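Local atomic coordinates of putative hydrolase (Chloroflexus aurantiacus J-10-fl, PDB entry 3CMN), a protein that probably hydrolyses peptide bonds as a zincin-like metallopeptidase, although its substrate and physiological role are not established here. Residues 337-340 / 346-349. Sequence-based numbering, arbitrary orientation.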
loop_
_atom_site.group_PDB
_atom_site.type_symbol
_atom_site.label_atom_id
_atom_site.label_comp_id
_atom_site.label_asym_id
_atom_site.label_seq_id
_atom_site.Cartn_x
_atom_site.Cartn_y
_atom_site.Cartn_z
ATOM N N SER A 337 -10.763 16.102 4.660
ATOM C CA SER A 337 -10.239 15.965 3.306
ATOM C C SER A 337 -9.166 17.012 2.999
ATOM O O SER A 337 -8.475 16.926 1.981
ATOM C CB SER A 337 -11.362 16.089 2.277
ATOM O OG SER A 337 -11.767 17.436 2.123
ATOM N N ARG A 338 -9.028 17.997 3.879
ATOM C CA ARG A 338 -8.039 19.051 3.695
ATOM C C ARG A 338 -6.610 18.514 3.737
ATOM O O ARG A 338 -5.675 19.153 3.245
ATOM C CB ARG A 338 -8.207 20.126 4.764
ATOM C CG ARG A 338 -9.432 20.979 4.571
ATOM C CD ARG A 338 -9.486 21.999 5.665
ATOM N NE ARG A 338 -10.674 22.829 5.578
ATOM C CZ ARG A 338 -10.911 23.853 6.389
ATOM N NH1 ARG A 338 -10.030 24.158 7.335
ATOM N NH2 ARG A 338 -12.024 24.563 6.261
ATOM N N VAL A 339 -6.446 17.339 4.327
ATOM C CA VAL A 339 -5.130 16.728 4.415
ATOM C C VAL A 339 -4.584 16.418 3.002
ATOM O O VAL A 339 -3.381 16.264 2.828
ATOM C CB VAL A 339 -5.201 15.428 5.282
ATOM C CG1 VAL A 339 -5.833 14.268 4.484
ATOM C CG2 VAL A 339 -3.829 15.074 5.798
ATOM N N TRP A 340 -5.477 16.362 2.005
ATOM C CA TRP A 340 -5.120 16.051 0.608
ATOM C C TRP A 340 -4.843 17.258 -0.297
ATOM O O TRP A 340 -4.631 17.096 -1.501
ATOM C CB TRP A 340 -6.238 15.233 -0.070
ATOM C CG TRP A 340 -6.482 13.878 0.510
ATOM C CD1 TRP A 340 -7.646 13.422 1.068
ATOM C CD2 TRP A 340 -5.537 12.801 0.614
ATOM N NE1 TRP A 340 -7.482 12.133 1.518
ATOM C CE2 TRP A 340 -6.199 11.726 1.255
ATOM C CE3 TRP A 340 -4.194 12.639 0.233
ATOM C CZ2 TRP A 340 -5.567 10.509 1.525
ATOM C CZ3 TRP A 340 -3.564 11.426 0.503
ATOM C CH2 TRP A 340 -4.253 10.376 1.147
ATOM N N LEU A 346 -0.508 17.527 5.761
ATOM C CA LEU A 346 -0.427 16.185 6.330
ATOM C C LEU A 346 -0.046 16.390 7.778
ATOM O O LEU A 346 0.732 17.284 8.095
ATOM C CB LEU A 346 0.667 15.350 5.660
ATOM C CG LEU A 346 0.543 14.928 4.201
ATOM C CD1 LEU A 346 1.852 14.312 3.768
ATOM C CD2 LEU A 346 -0.609 13.940 4.026
ATOM N N PRO A 347 -0.592 15.575 8.681
ATOM C CA PRO A 347 -0.240 15.746 10.090
ATOM C C PRO A 347 1.150 15.194 10.358
ATOM O O PRO A 347 1.675 14.402 9.569
ATOM C CB PRO A 347 -1.309 14.938 10.811
ATOM C CG PRO A 347 -1.520 13.793 9.870
ATOM C CD PRO A 347 -1.577 14.494 8.512
ATOM N N SER A 348 1.751 15.633 11.459
ATOM C CA SER A 348 3.059 15.128 11.843
ATOM C C SER A 348 2.701 13.852 12.599
ATOM O O SER A 348 1.516 13.568 12.802
ATOM C CB SER A 348 3.751 16.107 12.787
ATOM O OG SER A 348 3.008 16.254 13.987
ATOM N N MET A 349 3.698 13.073 13.009
ATOM C CA MET A 349 3.389 11.871 13.766
ATOM C C MET A 349 2.714 12.313 15.061
ATOM O O MET A 349 1.812 11.649 15.567
ATOM C CB MET A 349 4.658 11.060 14.053
ATOM C CG MET A 349 5.000 10.063 12.947
ATOM S SD MET A 349 3.618 8.954 12.542
ATOM C CE MET A 349 3.306 8.264 14.124
#
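V339 meets both L346 and P347 through a single methyl group, CG2. This methyl lies 3.6 Å from L346 CA and equally 3.6 Å from P347 CD, so it spans the junction between the two residues. Its reach comes from chi1 of 76°, which sets CG2 anti to the backbone N of V339 and turns the other branch, CG1, over one face of the W340 ring, near the rim. L346 adds its CD2 methyl, 3.8 Å from V339 CG2: CB starts off away from the 3-10 turn, but the end of the side chain comes back toward it. A beta-branched valine suits this place because its two methyls diverge from one CB, CG2 facing L346 and P347 and CG1 lying over W340, while proline presents a compact ring whose CD is bonded to its own backbone N and so held rigidly at the chain.

The 3-10 turn is closed by W340 N bonding to S337 O (3.1 Å), and R338 O accepts a hydrogen bond from N345 ND2, which ties the turn to the residue just before L346. L263 of helix 248-279 touches both V339 and L346, and W358 of helix 355-363 touches V339 and P347. S348 then caps the N-terminus of helix 349-353.

No hydrogen bond crosses between the segments; theirs is a buried apolar contact within the connection between helices 333-336 and 349-353, packed on helices 248-279 and 355-363, consistent with cohesion by dispersion and water exclusion.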